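5-carboxymethyl-2-hydroxymuconate semialdehyde dehydrogenase (Thermus thermophilus, PDB 2D4E) probably catalyses the NAD-dependent oxidation of 5-carboxymethyl-2-hydroxymuconate semialdehyde to the corresponding acid, as a tetrameric member of the aldehyde dehydrogenase family. Local coordinates at residues R20-R25 with A107-L112; D48-E53 with G335-P340; P277-A282 with E424-K429; R451-L456 with V461-H466. All coordinates share one frame; numbering follows the deposited sequence.

Interaction 1: residues R20-R25 with A107-L112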
loop_
_atom_site.group_PDB
_atom_site.type_symbol
_atom_site.label_atom_id
_atom_site.label_comp_id
_atom_site.label_asym_id
_atom_site.label_seq_id
_atom_site.Cartn_x
_atom_site.Cartn_y
_atom_site.Cartn_z
ATOM N N ARG C 20 50.487 -4.309 -5.020
ATOM C CA ARG C 20 51.531 -3.302 -5.128
ATOM C C ARG C 20 51.016 -1.870 -4.967
ATOM O O ARG C 20 51.670 -1.045 -4.334
ATOM C CB ARG C 20 52.261 -3.472 -6.464
ATOM C CG ARG C 20 53.395 -2.498 -6.698
ATOM C CD ARG C 20 54.384 -3.039 -7.731
ATOM N NE ARG C 20 53.726 -3.623 -8.901
ATOM C CZ ARG C 20 53.750 -4.920 -9.206
ATOM N NH1 ARG C 20 54.401 -5.777 -8.424
ATOM N NH2 ARG C 20 53.129 -5.364 -10.294
ATOM N N ARG C 21 49.845 -1.569 -5.523
ATOM C CA ARG C 21 49.306 -0.219 -5.393
ATOM C C ARG C 21 48.902 0.089 -3.948
ATOM O O ARG C 21 48.965 1.239 -3.511
ATOM C CB ARG C 21 48.112 -0.015 -6.335
ATOM C CG ARG C 21 48.501 0.113 -7.811
ATOM C CD ARG C 21 47.396 0.777 -8.636
ATOM N NE ARG C 21 46.245 -0.094 -8.854
ATOM C CZ ARG C 21 46.193 -1.051 -9.777
ATOM N NH1 ARG C 21 47.233 -1.259 -10.578
ATOM N NH2 ARG C 21 45.106 -1.802 -9.895
ATOM N N LEU C 22 48.496 -0.939 -3.205
ATOM C CA LEU C 22 48.098 -0.754 -1.814
ATOM C C LEU C 22 49.286 -0.350 -0.953
ATOM O O LEU C 22 49.154 0.452 -0.029
ATOM C CB LEU C 22 47.491 -2.038 -1.245
ATOM C CG LEU C 22 46.109 -2.463 -1.733
ATOM C CD1 LEU C 22 45.656 -3.667 -0.931
ATOM C CD2 LEU C 22 45.122 -1.314 -1.576
ATOM N N LYS C 23 50.448 -0.914 -1.253
ATOM C CA LYS C 23 51.645 -0.605 -0.486
ATOM C C LYS C 23 52.225 0.741 -0.899
ATOM O O LYS C 23 52.865 1.427 -0.107
ATOM C CB LYS C 23 52.679 -1.716 -0.681
ATOM C CG LYS C 23 53.961 -1.526 0.108
ATOM C CD LYS C 23 54.758 -2.823 0.179
ATOM C CE LYS C 23 54.090 -3.830 1.111
ATOM N NZ LYS C 23 54.033 -3.322 2.517
ATOM N N GLU C 24 51.983 1.118 -2.145
ATOM C CA GLU C 24 52.489 2.370 -2.681
ATOM C C GLU C 24 51.632 3.592 -2.353
ATOM O O GLU C 24 52.157 4.665 -2.053
ATOM C CB GLU C 24 52.622 2.259 -4.205
ATOM C CG GLU C 24 52.846 3.598 -4.900
ATOM C CD GLU C 24 52.554 3.550 -6.394
ATOM O OE1 GLU C 24 51.431 3.141 -6.771
ATOM O OE2 GLU C 24 53.443 3.932 -7.188
ATOM N N ARG C 25 50.314 3.427 -2.408
ATOM C CA ARG C 25 49.403 4.541 -2.176
ATOM C C ARG C 25 48.601 4.541 -0.876
ATOM O O ARG C 25 47.779 3.654 -0.634
ATOM C CB ARG C 25 48.434 4.653 -3.361
ATOM C CG ARG C 25 49.119 4.894 -4.693
ATOM C CD ARG C 25 49.910 6.200 -4.662
ATOM N NE ARG C 25 49.039 7.374 -4.668
ATOM C CZ ARG C 25 48.357 7.791 -5.732
ATOM N NH1 ARG C 25 48.448 7.132 -6.882
ATOM N NH2 ARG C 25 47.580 8.865 -5.646
ATOM N N ALA C 107 37.517 -6.734 -5.786
ATOM C CA ALA C 107 37.534 -8.063 -5.198
ATOM C C ALA C 107 38.894 -8.359 -4.584
ATOM O O ALA C 107 38.989 -8.771 -3.431
ATOM C CB ALA C 107 37.201 -9.103 -6.255
ATOM N N VAL C 108 39.953 -8.147 -5.355
ATOM C CA VAL C 108 41.297 -8.408 -4.862
ATOM C C VAL C 108 41.626 -7.545 -3.651
ATOM O O VAL C 108 42.158 -8.029 -2.650
ATOM C CB VAL C 108 42.357 -8.158 -5.959
ATOM C CG1 VAL C 108 43.752 -8.299 -5.372
ATOM C CG2 VAL C 108 42.165 -9.150 -7.105
ATOM N N MET C 109 41.304 -6.264 -3.747
ATOM C CA MET C 109 41.579 -5.339 -2.663
ATOM C C MET C 109 40.933 -5.787 -1.351
ATOM O O MET C 109 41.606 -5.920 -0.326
ATOM C CB MET C 109 41.073 -3.947 -3.039
ATOM C CG MET C 109 41.451 -2.868 -2.056
ATOM S SD MET C 109 40.955 -1.252 -2.665
ATOM C CE MET C 109 42.022 -1.098 -4.088
ATOM N N GLU C 110 39.626 -6.026 -1.386
ATOM C CA GLU C 110 38.920 -6.437 -0.182
ATOM C C GLU C 110 39.368 -7.818 0.291
ATOM O O GLU C 110 39.391 -8.095 1.492
ATOM C CB GLU C 110 37.409 -6.412 -0.427
ATOM C CG GLU C 110 36.586 -6.914 0.746
ATOM C CD GLU C 110 35.158 -6.396 0.727
ATOM O OE1 GLU C 110 34.290 -7.029 1.362
ATOM O OE2 GLU C 110 34.906 -5.351 0.089
ATOM N N CYS C 111 39.730 -8.680 -0.651
ATOM C CA CYS C 111 40.194 -10.015 -0.309
ATOM C C CYS C 111 41.487 -9.908 0.506
ATOM O O CYS C 111 41.608 -10.483 1.589
ATOM C CB CYS C 111 40.441 -10.818 -1.586
ATOM S SG CYS C 111 41.194 -12.423 -1.306
ATOM N N LEU C 112 42.447 -9.154 -0.021
ATOM C CA LEU C 112 43.726 -8.960 0.652
ATOM C C LEU C 112 43.578 -8.307 2.021
ATOM O O LEU C 112 44.253 -8.682 2.977
ATOM C CB LEU C 112 44.641 -8.075 -0.201
ATOM C CG LEU C 112 45.145 -8.606 -1.543
ATOM C CD1 LEU C 112 46.031 -7.556 -2.199
ATOM C CD2 LEU C 112 45.926 -9.891 -1.324
#
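L22 reaches from one helix into the notch between M109 and L112, which lie one turn apart on another. Its CB already points at the partner helix, and the first torsion sets CG opposite the carbonyl carbon (chi1 -71°), which carries the branch outward. The two methyls at CG then divide the work. CD1 meets the CD1 methyl of L112 at 4.1 Å, a simple meeting of leucine tips. CD2 turns to the methionine, where it lies 4.0 Å from M109 CE and equally far from M109 CG. Helix 12-24, near the N terminus of this aldehyde dehydrogenase-family chain, is thereby laid against helix 103-114 through aliphatic groups, with L22 and M109 both also touching F203 of helix 203-214. In M109, CG reaches the methyl through chi1, and the bend at chi3 (-66°) brings CE back beside it. The backbones stay well apart, L22 CA being 8.0 Å from M109 CA, and the side chains span the interval. The side chain of L112 lies about 8 Å from a bound sodium ion, probably the one whose site includes the next residue, D113.

Interaction 2: residues D48-E53 with G335-P340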
loop_
_atom_site.group_PDB
_atom_site.type_symbol
_atom_site.label_atom_id
_atom_site.label_comp_id
_atom_site.label_asym_id
_atom_site.label_seq_id
_atom_site.Cartn_x
_atom_site.Cartn_y
_atom_site.Cartn_z
ATOM N N ASP C 48 47.367 -7.691 6.423
ATOM C CA ASP C 48 46.868 -8.699 5.500
ATOM C C ASP C 48 46.653 -9.873 6.454
ATOM O O ASP C 48 47.611 -10.476 6.924
ATOM C CB ASP C 48 47.943 -9.018 4.453
ATOM C CG ASP C 48 47.612 -10.238 3.607
ATOM O OD1 ASP C 48 48.279 -10.423 2.566
ATOM O OD2 ASP C 48 46.706 -11.016 3.974
ATOM N N PRO C 49 45.389 -10.200 6.764
ATOM C CA PRO C 49 45.060 -11.298 7.682
ATOM C C PRO C 49 45.683 -12.654 7.379
ATOM O O PRO C 49 45.736 -13.520 8.250
ATOM C CB PRO C 49 43.534 -11.326 7.652
ATOM C CG PRO C 49 43.207 -10.806 6.288
ATOM C CD PRO C 49 44.170 -9.668 6.128
ATOM N N ALA C 50 46.167 -12.834 6.157
ATOM C CA ALA C 50 46.789 -14.095 5.774
ATOM C C ALA C 50 48.241 -14.191 6.238
ATOM O O ALA C 50 48.768 -15.287 6.406
ATOM C CB ALA C 50 46.720 -14.272 4.266
ATOM N N THR C 51 48.884 -13.049 6.461
ATOM C CA THR C 51 50.290 -13.043 6.877
ATOM C C THR C 51 50.603 -12.058 8.002
ATOM O O THR C 51 51.698 -12.076 8.573
ATOM C CB THR C 51 51.189 -12.674 5.700
ATOM O OG1 THR C 51 50.861 -11.349 5.267
ATOM C CG2 THR C 51 50.982 -13.643 4.539
ATOM N N ASN C 52 49.640 -11.199 8.309
ATOM C CA ASN C 52 49.807 -10.185 9.335
ATOM C C ASN C 52 50.898 -9.190 8.975
ATOM O O ASN C 52 51.471 -8.535 9.845
ATOM C CB ASN C 52 50.074 -10.826 10.699
ATOM C CG ASN C 52 48.814 -11.419 11.309
ATOM O OD1 ASN C 52 47.743 -10.818 11.239
ATOM N ND2 ASN C 52 48.935 -12.596 11.907
ATOM N N GLU C 53 51.180 -9.083 7.679
ATOM C CA GLU C 53 52.166 -8.131 7.177
ATOM C C GLU C 53 51.361 -6.878 6.855
ATOM O O GLU C 53 50.159 -6.959 6.595
ATOM C CB GLU C 53 52.799 -8.624 5.875
ATOM C CG GLU C 53 53.380 -10.020 5.902
ATOM C CD GLU C 53 54.785 -10.069 6.454
ATOM O OE1 GLU C 53 55.533 -11.001 6.071
ATOM O OE2 GLU C 53 55.141 -9.189 7.271
ATOM N N GLY C 335 42.756 -22.577 4.130
ATOM C CA GLY C 335 43.914 -22.119 3.388
ATOM C C GLY C 335 43.883 -20.651 3.016
ATOM O O GLY C 335 43.041 -19.892 3.493
ATOM N N HIS C 336 44.808 -20.262 2.146
ATOM C CA HIS C 336 44.941 -18.885 1.701
ATOM C C HIS C 336 43.736 -18.382 0.903
ATOM O O HIS C 336 43.153 -19.112 0.099
ATOM C CB HIS C 336 46.225 -18.747 0.871
ATOM C CG HIS C 336 46.644 -17.329 0.642
ATOM N ND1 HIS C 336 45.948 -16.469 -0.180
ATOM C CD2 HIS C 336 47.671 -16.611 1.156
ATOM C CE1 HIS C 336 46.527 -15.282 -0.163
ATOM N NE2 HIS C 336 47.574 -15.342 0.640
ATOM N N PRO C 337 43.348 -17.115 1.121
ATOM C CA PRO C 337 42.207 -16.505 0.428
ATOM C C PRO C 337 42.319 -16.543 -1.096
ATOM O O PRO C 337 41.309 -16.640 -1.789
ATOM C CB PRO C 337 42.203 -15.069 0.962
ATOM C CG PRO C 337 42.767 -15.217 2.334
ATOM C CD PRO C 337 43.919 -16.179 2.104
ATOM N N LEU C 338 43.543 -16.462 -1.608
ATOM C CA LEU C 338 43.776 -16.473 -3.051
ATOM C C LEU C 338 43.881 -17.869 -3.666
ATOM O O LEU C 338 44.081 -18.003 -4.875
ATOM C CB LEU C 338 45.038 -15.669 -3.374
ATOM C CG LEU C 338 44.965 -14.186 -2.984
ATOM C CD1 LEU C 338 46.319 -13.506 -3.200
ATOM C CD2 LEU C 338 43.892 -13.501 -3.811
ATOM N N ASP C 339 43.746 -18.901 -2.838
ATOM C CA ASP C 339 43.801 -20.287 -3.307
ATOM C C ASP C 339 42.383 -20.770 -3.635
ATOM O O ASP C 339 41.539 -20.891 -2.750
ATOM C CB ASP C 339 44.431 -21.173 -2.226
ATOM C CG ASP C 339 44.489 -22.648 -2.618
ATOM O OD1 ASP C 339 45.078 -23.433 -1.844
ATOM O OD2 ASP C 339 43.947 -23.031 -3.679
ATOM N N PRO C 340 42.100 -21.050 -4.919
ATOM C CA PRO C 340 40.758 -21.515 -5.294
ATOM C C PRO C 340 40.234 -22.744 -4.544
ATOM O O PRO C 340 39.031 -23.008 -4.551
ATOM C CB PRO C 340 40.870 -21.739 -6.808
ATOM C CG PRO C 340 42.347 -21.931 -7.037
ATOM C CD PRO C 340 42.963 -20.927 -6.105
#
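A50 and H336, whose CA atoms are 6.6 Å apart, bring together two irregular loops: an Asx turn, in which D48 OD2 accepts from A50 N, and a type I beta turn running from H336 to D339. The Asx bond measures 2.9 Å between A50 N and D48 OD2, the donor coming from above the carboxylate plane. With this bond in place, A50 CB points at the second loop. There the methyl meets the imidazole obliquely, 3.9 Å from H336 NE2, and also touches the CD carbon of P337 at 4.0 Å. P337 CD itself lies 3.0 Å above the plane of the imidazole, on one face, displaced toward its rim. With CG of H336 opposite the backbone N (chi1 -166°), the ring turns back along its own loop, and ND1 accepts from L338 N in the ring plane, at 2.8 Å and an N-H...N angle of 166°. That nearly straight bond fixes the rotation of the ring. Without the imidazole, an alanine in its place is likely to leave L338 N without its acceptor and the A50 methyl without the ring it packs on. Behind the Asx turn, D48 OD1 makes a salt bridge to R19 of helix 12-24, while L338 packs on that helix and on helix 103-114. Each loop is thus shaped by its own polar bonds and touches the other through the A50 methyl, set obliquely to the imidazole and against P337 CD; an imidazole accepting at ND1 is probably neutral, consistent with its place against a methyl and a proline.

Interaction 3: residues P277-A282 with E424-K429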
loop_
_atom_site.group_PDB
_atom_site.type_symbol
_atom_site.label_atom_id
_atom_site.label_comp_id
_atom_site.label_asym_id
_atom_site.label_seq_id
_atom_site.Cartn_x
_atom_site.Cartn_y
_atom_site.Cartn_z
ATOM N N PRO C 277 19.695 -18.814 15.513
ATOM C CA PRO C 277 19.623 -20.268 15.658
ATOM C C PRO C 277 19.121 -21.007 14.423
ATOM O O PRO C 277 18.404 -20.447 13.590
ATOM C CB PRO C 277 18.666 -20.433 16.825
ATOM C CG PRO C 277 17.629 -19.371 16.505
ATOM C CD PRO C 277 18.478 -18.173 16.050
ATOM N N ALA C 278 19.530 -22.267 14.307
ATOM C CA ALA C 278 19.072 -23.135 13.230
ATOM C C ALA C 278 18.396 -24.289 13.968
ATOM O O ALA C 278 19.033 -24.949 14.790
ATOM C CB ALA C 278 20.247 -23.650 12.408
ATOM N N LEU C 279 17.110 -24.510 13.713
ATOM C CA LEU C 279 16.390 -25.601 14.368
ATOM C C LEU C 279 16.146 -26.722 13.365
ATOM O O LEU C 279 15.495 -26.522 12.338
ATOM C CB LEU C 279 15.030 -25.148 14.922
ATOM C CG LEU C 279 14.721 -23.731 15.399
ATOM C CD1 LEU C 279 13.437 -23.790 16.222
ATOM C CD2 LEU C 279 15.844 -23.149 16.213
ATOM N N VAL C 280 16.666 -27.904 13.668
ATOM C CA VAL C 280 16.498 -29.037 12.776
ATOM C C VAL C 280 15.624 -30.092 13.422
ATOM O O VAL C 280 15.970 -30.644 14.471
ATOM C CB VAL C 280 17.851 -29.667 12.411
ATOM C CG1 VAL C 280 17.640 -30.823 11.436
ATOM C CG2 VAL C 280 18.765 -28.608 11.788
ATOM N N PHE C 281 14.483 -30.357 12.797
ATOM C CA PHE C 281 13.547 -31.360 13.296
ATOM C C PHE C 281 13.769 -32.697 12.597
ATOM O O PHE C 281 14.215 -32.748 11.445
ATOM C CB PHE C 281 12.111 -30.886 13.086
ATOM C CG PHE C 281 11.699 -29.788 14.021
ATOM C CD1 PHE C 281 11.099 -30.086 15.243
ATOM C CD2 PHE C 281 11.939 -28.452 13.696
ATOM C CE1 PHE C 281 10.743 -29.068 16.132
ATOM C CE2 PHE C 281 11.589 -27.425 14.575
ATOM C CZ PHE C 281 10.989 -27.735 15.798
ATOM N N ALA C 282 13.450 -33.775 13.304
ATOM C CA ALA C 282 13.627 -35.121 12.781
ATOM C C ALA C 282 12.908 -35.400 11.462
ATOM O O ALA C 282 13.305 -36.293 10.724
ATOM C CB ALA C 282 13.188 -36.129 13.832
ATOM N N GLU C 424 7.984 -26.928 21.476
ATOM C CA GLU C 424 7.910 -25.930 22.543
ATOM C C GLU C 424 9.296 -25.574 23.100
ATOM O O GLU C 424 9.620 -24.400 23.284
ATOM C CB GLU C 424 6.994 -26.459 23.660
ATOM C CG GLU C 424 7.147 -25.802 25.023
ATOM C CD GLU C 424 6.231 -26.429 26.078
ATOM O OE1 GLU C 424 6.145 -27.678 26.138
ATOM O OE2 GLU C 424 5.605 -25.675 26.855
ATOM N N GLU C 425 10.113 -26.591 23.362
ATOM C CA GLU C 425 11.451 -26.366 23.896
ATOM C C GLU C 425 12.391 -25.796 22.826
ATOM O O GLU C 425 13.259 -24.981 23.129
ATOM C CB GLU C 425 12.015 -27.673 24.470
ATOM C CG GLU C 425 13.428 -27.568 25.029
ATOM C CD GLU C 425 13.845 -28.822 25.783
ATOM O OE1 GLU C 425 13.436 -28.972 26.955
ATOM O OE2 GLU C 425 14.567 -29.661 25.204
ATOM N N ALA C 426 12.216 -26.216 21.579
ATOM C CA ALA C 426 13.054 -25.695 20.502
ATOM C C ALA C 426 12.836 -24.182 20.388
ATOM O O ALA C 426 13.789 -23.416 20.232
ATOM C CB ALA C 426 12.706 -26.375 19.184
ATOM N N LEU C 427 11.575 -23.764 20.486
ATOM C CA LEU C 427 11.209 -22.351 20.394
ATOM C C LEU C 427 11.709 -21.544 21.586
ATOM O O LEU C 427 12.243 -20.441 21.423
ATOM C CB LEU C 427 9.689 -22.205 20.290
ATOM C CG LEU C 427 9.134 -20.775 20.257
ATOM C CD1 LEU C 427 9.672 -20.042 19.027
ATOM C CD2 LEU C 427 7.606 -20.814 20.234
ATOM N N ARG C 428 11.522 -22.089 22.785
ATOM C CA ARG C 428 11.955 -21.422 24.008
ATOM C C ARG C 428 13.454 -21.124 23.971
ATOM O O ARG C 428 13.878 -20.001 24.240
ATOM C CB ARG C 428 11.634 -22.296 25.230
ATOM C CG ARG C 428 12.203 -21.775 26.545
ATOM C CD ARG C 428 11.762 -22.636 27.732
ATOM N NE ARG C 428 12.277 -24.008 27.666
ATOM C CZ ARG C 428 13.548 -24.346 27.862
ATOM N NH1 ARG C 428 14.456 -23.419 28.146
ATOM N NH2 ARG C 428 13.914 -25.616 27.779
ATOM N N LYS C 429 14.247 -22.139 23.646
ATOM C CA LYS C 429 15.698 -21.983 23.579
ATOM C C LYS C 429 16.105 -21.064 22.429
ATOM O O LYS C 429 17.043 -20.275 22.560
ATOM C CB LYS C 429 16.379 -23.347 23.412
ATOM C CG LYS C 429 16.279 -24.245 24.634
ATOM C CD LYS C 429 16.971 -25.590 24.423
ATOM C CE LYS C 429 16.930 -26.409 25.714
ATOM N NZ LYS C 429 17.503 -27.778 25.583
#
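The phenyl ring of F281 meets the methyl of A426 obliquely, neither squarely over a face nor in line with an edge, with F281 CZ 4.0 Å from A426 CB. The same ring also meets F420, the two planes inclined at about 60°, and touches R448 and L452 of helix 446-455. The other flat group is the guanidinium of R428, on the helix, which receives E425 OE1 at its edge and in its plane. L279, two residues before F281 on the strand side, completes the contact: its CD1 lies 4.0 Å from A426 CB and at a similar distance from A426 O, so that the alanine methyl rests over both L279 CD1 and F281 CZ, which come up side by side from the sheet. To get there the leucine accepts an unusual first torsion (chi1 -29°), well away from a staggered position. L279 also packs on L312 of the adjoining strand. The arrangement is part of a beta-alpha-beta crossover in the mixed sheet: helix 423-431 connects the parallel strands 414-420 and 438-442 and, in passing, lays A426 on strand 277-280, one of the two strands between them. The helix gathers E425, R428 and K429 in a salt-bridge network on another side, with E425 OE1 to R428 NH2 and E425 OE2 to K429 NZ, both at 3.5 Å. K429 NZ also bonds to P419 O, and E425 OE2 accepts from K421 N. Between 277-282 and 424-429 the contact is apolar, through A426, L279 and F281, and so probably rests on packing and burial.

Interaction 4: residues R451-L456 with V461-H466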
loop_
_atom_site.group_PDB
_atom_site.type_symbol
_atom_site.label_atom_id
_atom_site.label_comp_id
_atom_site.label_asym_id
_atom_site.label_seq_id
_atom_site.Cartn_x
_atom_site.Cartn_y
_atom_site.Cartn_z
ATOM N N ARG C 451 3.997 -21.761 12.138
ATOM C CA ARG C 451 3.780 -21.513 13.554
ATOM C C ARG C 451 5.085 -21.014 14.176
ATOM O O ARG C 451 5.106 -19.994 14.865
ATOM C CB ARG C 451 3.315 -22.808 14.220
ATOM C CG ARG C 451 2.830 -22.676 15.642
ATOM C CD ARG C 451 2.018 -23.911 16.011
ATOM N NE ARG C 451 2.771 -25.149 15.830
ATOM C CZ ARG C 451 2.257 -26.273 15.337
ATOM N NH1 ARG C 451 0.982 -26.317 14.965
ATOM N NH2 ARG C 451 3.013 -27.359 15.223
ATOM N N LEU C 452 6.178 -21.728 13.920
ATOM C CA LEU C 452 7.481 -21.331 14.440
ATOM C C LEU C 452 7.958 -20.033 13.785
ATOM O O LEU C 452 8.595 -19.202 14.429
ATOM C CB LEU C 452 8.511 -22.429 14.196
ATOM C CG LEU C 452 8.418 -23.653 15.112
ATOM C CD1 LEU C 452 9.365 -24.740 14.626
ATOM C CD2 LEU C 452 8.752 -23.232 16.536
ATOM N N ALA C 453 7.650 -19.857 12.505
ATOM C CA ALA C 453 8.071 -18.645 11.812
ATOM C C ALA C 453 7.458 -17.437 12.523
ATOM O O ALA C 453 8.129 -16.431 12.751
ATOM C CB ALA C 453 7.632 -18.692 10.345
ATOM N N LEU C 454 6.189 -17.554 12.895
ATOM C CA LEU C 454 5.493 -16.473 13.586
ATOM C C LEU C 454 5.971 -16.252 15.024
ATOM O O LEU C 454 5.981 -15.123 15.509
ATOM C CB LEU C 454 3.986 -16.737 13.601
ATOM C CG LEU C 454 3.140 -15.629 14.239
ATOM C CD1 LEU C 454 3.162 -14.400 13.340
ATOM C CD2 LEU C 454 1.709 -16.101 14.437
ATOM N N GLU C 455 6.365 -17.326 15.700
ATOM C CA GLU C 455 6.815 -17.239 17.092
ATOM C C GLU C 455 8.294 -16.903 17.318
ATOM O O GLU C 455 8.658 -16.421 18.387
ATOM C CB GLU C 455 6.495 -18.549 17.821
ATOM C CG GLU C 455 5.013 -18.848 17.967
ATOM C CD GLU C 455 4.310 -17.868 18.889
ATOM O OE1 GLU C 455 4.752 -17.714 20.046
ATOM O OE2 GLU C 455 3.314 -17.252 18.464
ATOM N N LEU C 456 9.148 -17.163 16.333
ATOM C CA LEU C 456 10.574 -16.875 16.477
ATOM C C LEU C 456 10.854 -15.368 16.462
ATOM O O LEU C 456 10.486 -14.662 15.519
ATOM C CB LEU C 456 11.362 -17.572 15.363
ATOM C CG LEU C 456 11.453 -19.102 15.471
ATOM C CD1 LEU C 456 11.905 -19.687 14.147
ATOM C CD2 LEU C 456 12.418 -19.484 16.581
ATOM N N VAL C 461 13.240 -14.994 9.062
ATOM C CA VAL C 461 13.144 -16.428 9.287
ATOM C C VAL C 461 13.227 -17.127 7.934
ATOM O O VAL C 461 12.551 -16.742 6.975
ATOM C CB VAL C 461 11.818 -16.823 9.974
ATOM C CG1 VAL C 461 11.713 -18.344 10.065
ATOM C CG2 VAL C 461 11.748 -16.214 11.377
ATOM N N TYR C 462 14.086 -18.135 7.857
ATOM C CA TYR C 462 14.259 -18.909 6.639
ATOM C C TYR C 462 13.788 -20.329 6.910
ATOM O O TYR C 462 14.237 -20.983 7.857
ATOM C CB TYR C 462 15.729 -18.907 6.214
ATOM C CG TYR C 462 16.216 -17.533 5.817
ATOM C CD1 TYR C 462 16.067 -17.066 4.507
ATOM C CD2 TYR C 462 16.771 -16.674 6.766
ATOM C CE1 TYR C 462 16.459 -15.771 4.158
ATOM C CE2 TYR C 462 17.165 -15.386 6.431
ATOM C CZ TYR C 462 17.006 -14.941 5.125
ATOM O OH TYR C 462 17.405 -13.670 4.800
ATOM N N LEU C 463 12.863 -20.793 6.082
ATOM C CA LEU C 463 12.322 -22.131 6.223
ATOM C C LEU C 463 12.961 -23.059 5.206
ATOM O O LEU C 463 12.903 -22.812 4.003
ATOM C CB LEU C 463 10.805 -22.110 6.028
ATOM C CG LEU C 463 10.025 -21.202 6.987
ATOM C CD1 LEU C 463 8.535 -21.275 6.668
ATOM C CD2 LEU C 463 10.295 -21.626 8.427
ATOM N N ASN C 464 13.597 -24.111 5.707
ATOM C CA ASN C 464 14.242 -25.116 4.868
ATOM C C ASN C 464 15.261 -24.623 3.851
ATOM O O ASN C 464 15.311 -25.107 2.716
ATOM C CB ASN C 464 13.174 -25.954 4.166
ATOM C CG ASN C 464 12.313 -26.714 5.150
ATOM O OD1 ASN C 464 12.811 -27.209 6.162
ATOM N ND2 ASN C 464 11.016 -26.821 4.859
ATOM N N SER C 465 16.090 -23.673 4.263
ATOM C CA SER C 465 17.117 -23.160 3.374
ATOM C C SER C 465 18.105 -22.313 4.137
ATOM O O SER C 465 17.892 -21.986 5.303
ATOM C CB SER C 465 16.508 -22.298 2.266
ATOM O OG SER C 465 16.416 -20.947 2.680
ATOM N N HIS C 466 19.192 -21.965 3.458
ATOM C CA HIS C 466 20.212 -21.111 4.032
ATOM C C HIS C 466 19.750 -19.673 3.766
ATOM O O HIS C 466 18.642 -19.451 3.273
ATOM C CB HIS C 466 21.556 -21.373 3.353
ATOM C CG HIS C 466 21.509 -21.247 1.863
ATOM N ND1 HIS C 466 20.691 -22.032 1.079
ATOM C CD2 HIS C 466 22.158 -20.414 1.016
ATOM C CE1 HIS C 466 20.837 -21.686 -0.188
ATOM N NE2 HIS C 466 21.721 -20.706 -0.253
#
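V461 turns both methyls toward the last turn of the preceding helix. At chi1 175°, CG1 is opposite the backbone N and CG2 opposite the carbonyl carbon, and each methyl has a different target. CG1 presses on A453, 4.1 Å from A453 CB and as close to A453 CA. CG2 lies 3.9 Å from A453 O and 4.2 Å from L456 CB, under the point where the chain leaves the helix. L463, the next residue on this side of the strand, starts out obliquely; its CG lies opposite the carbonyl carbon (chi1 -58°) and, with CD1 extended (chi2 180°), it is the other methyl, CD2, that turns to A453 CB at 4.4 Å, a looser touch. A453 is thus met by both strand residues, and its small methyl is consistent with the close approach, 6.1 Å between A453 CA and V461 CA. L456 directs CB at V461, while its side chain also packs on A439 and V441 of strand 438-442. The contact closes the beta-alpha-beta unit of strand 438-442, helix 446-455 and strand 460-463. K499 of the second subunit bonds to the carbonyl oxygens of A453, L454 and L456 at the helix end, and a parallel strand of that subunit pairs with V461 and Y462, carrying the sheet across the interface; within the chain, L427 of helix 423-431 lies against E455 and L456.

From the N terminus, 20-25 is met first by 107-112, closing interaction 1 across some eighty residues. Before it closes, 48-53 has opened interaction 2, which waits for 335-340, so these two cross; they also touch, through C111 against P337 and L338 and L112 against P49. Interaction 3 opens at 277-282, inside that long loop, and closes at 424-429 beyond it, so interactions 2 and 3 cross, their nearest atoms about 24 Å apart. Interaction 4 follows in series, joined to interaction 3 by F281 and L427 packing on its helix. Interactions 1 and 2 join N-terminal elements to later ones; interactions 3 and 4 pack helices on the same mixed sheet, across the chain's centre from interaction 1.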